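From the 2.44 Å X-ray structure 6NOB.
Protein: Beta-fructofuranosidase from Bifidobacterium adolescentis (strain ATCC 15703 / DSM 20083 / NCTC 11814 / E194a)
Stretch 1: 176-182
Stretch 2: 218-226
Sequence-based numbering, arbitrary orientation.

Stretch 1, residues 176-182: VFLEPQP
Stretch 2 (218-226) RLYLTRHLE

One arginine, Arg-223, reaches from a β-strand to bind an irregular segment largely through backbone oxygen rather than acid. Arg-223 NH1 and Arg-223 NH2 both donate to Glu-179 O, at 2.8 Å and 3.1 Å, while Arg-223 NH1 also donates to Gln-181 OE1 at 2.9 Å. A guanidinium suits this place because its donors fan out within one plane, and both acceptors lie at its edge. The CA-to-CB bond of Arg-223 points sideways to the other stretch, but chi1 m, chi2 m, chi3 t and chi4 -173° bring the end across.

Gln-181 (chi1 m, chi2 92°, chi3 -75°) suits its place because a primary amide carries acceptor and donor: OE1 answers Arg-223, and Gln-181 NE2 donates to the strand carbonyl His-224 O at 3.0 Å. Water 1 accepts from Glu-179 N at 3.0 Å and, weakly, from Arg-223 NH2 at 3.1 Å.

Stretch 2 is extended throughout; stretch 1 is irregular, with Phe-177 at phi/psi -95/-55 and residues 178-181 extended. CA 177 to 181 runs 29° from CA 219 to 225. Amide and guanidinium span the 8.3 Å between Gln-181 CA and Arg-223 CA; apolar side chains fill the 10.2 Å between Leu-178 CA and Leu-221 CA. All four CA-to-CB bonds here point toward the other stretch, and these buried hydrocarbons pack without needing polar partners: Phe-177 CE2 (t, chi2 70°) lies 3.5 Å from Leu-219 CD1 (m, chi2 124°), and Leu-178 CD1 (m, t) 3.9 Å from Leu-221 CD2 (p, chi2 138°).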

# COMPACT_ATOMS: atom_id res chain seq x y z
N VAL A 176 -17.18 1.70 0.83
CA VAL A 176 -16.42 1.44 -0.39
C VAL A 176 -16.59 2.60 -1.35
O VAL A 176 -17.71 3.08 -1.59
CB VAL A 176 -16.85 0.11 -1.02
CG1 VAL A 176 -16.32 -0.02 -2.44
CG2 VAL A 176 -16.38 -1.05 -0.16
N PHE A 177 -15.48 3.08 -1.91
CA PHE A 177 -15.42 4.34 -2.63
C PHE A 177 -15.59 4.19 -4.14
O PHE A 177 -16.46 4.83 -4.73
CB PHE A 177 -14.10 5.05 -2.31
CG PHE A 177 -14.01 6.44 -2.87
CD1 PHE A 177 -14.79 7.46 -2.33
CD2 PHE A 177 -13.15 6.72 -3.91
CE1 PHE A 177 -14.71 8.74 -2.84
CE2 PHE A 177 -13.07 8.00 -4.42
CZ PHE A 177 -13.85 9.01 -3.88
N LEU A 178 -14.75 3.37 -4.78
CA LEU A 178 -14.85 3.10 -6.21
C LEU A 178 -14.96 1.60 -6.43
O LEU A 178 -14.55 0.80 -5.59
CB LEU A 178 -13.66 3.66 -6.98
CG LEU A 178 -13.67 5.18 -7.22
CD1 LEU A 178 -12.26 5.67 -7.52
CD2 LEU A 178 -14.63 5.54 -8.34
N GLU A 179 -15.52 1.23 -7.57
CA GLU A 179 -15.88 -0.15 -7.86
C GLU A 179 -15.49 -0.48 -9.29
O GLU A 179 -15.25 0.42 -10.11
CB GLU A 179 -17.38 -0.38 -7.63
CG GLU A 179 -17.78 -0.18 -6.18
CD GLU A 179 -19.24 -0.49 -5.92
OE1 GLU A 179 -19.93 -0.98 -6.83
OE2 GLU A 179 -19.69 -0.23 -4.78
N PRO A 180 -15.41 -1.77 -9.64
CA PRO A 180 -15.05 -2.15 -11.01
C PRO A 180 -16.07 -1.66 -12.02
O PRO A 180 -17.24 -1.42 -11.69
CB PRO A 180 -15.01 -3.68 -10.97
CG PRO A 180 -14.80 -4.02 -9.54
CD PRO A 180 -15.52 -2.96 -8.76
N GLN A 181 -15.62 -1.51 -13.26
CA GLN A 181 -16.53 -1.23 -14.35
C GLN A 181 -17.67 -2.25 -14.34
O GLN A 181 -17.43 -3.44 -14.07
CB GLN A 181 -15.80 -1.28 -15.70
CG GLN A 181 -14.67 -0.27 -15.86
CD GLN A 181 -13.33 -0.83 -15.43
OE1 GLN A 181 -13.06 -0.98 -14.24
NE2 GLN A 181 -12.49 -1.15 -16.41
N PRO A 182 -18.90 -1.84 -14.61
CA PRO A 182 -20.04 -2.78 -14.52
C PRO A 182 -19.88 -4.03 -15.37
O PRO A 182 -20.29 -5.12 -14.95
CB PRO A 182 -21.23 -1.93 -14.97
CG PRO A 182 -20.83 -0.52 -14.63
CD PRO A 182 -19.34 -0.45 -14.87
N ARG A 218 -9.91 15.80 -5.49
CA ARG A 218 -9.87 15.31 -6.85
C ARG A 218 -8.92 14.12 -6.92
O ARG A 218 -7.75 14.23 -6.52
CB ARG A 218 -9.44 16.39 -7.85
CG ARG A 218 -9.42 15.88 -9.28
CD ARG A 218 -9.46 17.00 -10.31
NE ARG A 218 -10.72 17.73 -10.32
CZ ARG A 218 -11.86 17.26 -10.83
NH1 ARG A 218 -11.91 16.05 -11.36
NH2 ARG A 218 -12.96 18.01 -10.79
N LEU A 219 -9.42 13.00 -7.43
CA LEU A 219 -8.63 11.79 -7.57
C LEU A 219 -8.32 11.55 -9.04
O LEU A 219 -9.15 11.82 -9.91
CB LEU A 219 -9.37 10.59 -6.98
CG LEU A 219 -9.65 10.90 -5.51
CD1 LEU A 219 -11.13 10.79 -5.21
CD2 LEU A 219 -8.82 10.02 -4.61
N TYR A 220 -7.10 11.09 -9.30
CA TYR A 220 -6.68 10.62 -10.62
C TYR A 220 -6.27 9.17 -10.47
O TYR A 220 -5.37 8.86 -9.68
CB TYR A 220 -5.52 11.46 -11.16
CG TYR A 220 -5.86 12.91 -11.43
CD1 TYR A 220 -6.31 13.31 -12.68
CD2 TYR A 220 -5.73 13.88 -10.44
CE1 TYR A 220 -6.62 14.63 -12.94
CE2 TYR A 220 -6.04 15.20 -10.69
CZ TYR A 220 -6.48 15.57 -11.95
OH TYR A 220 -6.80 16.89 -12.21
N LEU A 221 -6.92 8.28 -11.21
CA LEU A 221 -6.70 6.85 -11.04
C LEU A 221 -6.63 6.16 -12.39
O LEU A 221 -6.97 6.73 -13.43
CB LEU A 221 -7.80 6.21 -10.18
CG LEU A 221 -9.20 6.18 -10.79
CD1 LEU A 221 -9.87 4.84 -10.52
CD2 LEU A 221 -10.04 7.32 -10.26
N THR A 222 -6.19 4.90 -12.36
CA THR A 222 -6.12 4.05 -13.54
C THR A 222 -7.35 3.15 -13.60
O THR A 222 -7.72 2.54 -12.60
CB THR A 222 -4.85 3.20 -13.53
OG1 THR A 222 -3.71 4.04 -13.66
CG2 THR A 222 -4.88 2.19 -14.68
N ARG A 223 -7.97 3.09 -14.77
CA ARG A 223 -8.96 2.06 -15.08
C ARG A 223 -8.27 0.98 -15.91
O ARG A 223 -7.56 1.30 -16.87
CB ARG A 223 -10.15 2.64 -15.83
CG ARG A 223 -11.15 3.36 -14.95
CD ARG A 223 -12.01 2.38 -14.17
NE ARG A 223 -12.83 3.05 -13.17
CZ ARG A 223 -13.57 2.41 -12.26
NH1 ARG A 223 -13.59 1.09 -12.23
NH2 ARG A 223 -14.28 3.11 -11.38
N HIS A 224 -8.48 -0.27 -15.53
CA HIS A 224 -7.83 -1.41 -16.17
C HIS A 224 -8.89 -2.30 -16.80
O HIS A 224 -9.89 -2.64 -16.16
CB HIS A 224 -7.00 -2.20 -15.16
CG HIS A 224 -6.25 -3.35 -15.75
ND1 HIS A 224 -4.90 -3.29 -16.02
CD2 HIS A 224 -6.64 -4.60 -16.10
CE1 HIS A 224 -4.50 -4.45 -16.52
NE2 HIS A 224 -5.54 -5.26 -16.58
N LEU A 225 -8.67 -2.67 -18.07
CA LEU A 225 -9.53 -3.60 -18.78
C LEU A 225 -8.63 -4.58 -19.53
O LEU A 225 -7.78 -4.15 -20.32
CB LEU A 225 -10.46 -2.87 -19.75
CG LEU A 225 -11.15 -3.75 -20.80
CD1 LEU A 225 -12.14 -4.71 -20.15
CD2 LEU A 225 -11.84 -2.87 -21.84
N GLU A 226 -8.83 -5.87 -19.30
CA GLU A 226 -7.95 -6.88 -19.87
C GLU A 226 -8.75 -8.15 -20.17
O GLU A 226 -9.51 -8.62 -19.32
CB GLU A 226 -6.80 -7.21 -18.92
CG GLU A 226 -5.97 -8.42 -19.33
CD GLU A 226 -4.82 -8.69 -18.39
OE1 GLU A 226 -4.70 -7.96 -17.38
OE2 GLU A 226 -4.04 -9.63 -18.65
O HOH W 1 -16.80 3.16 -9.50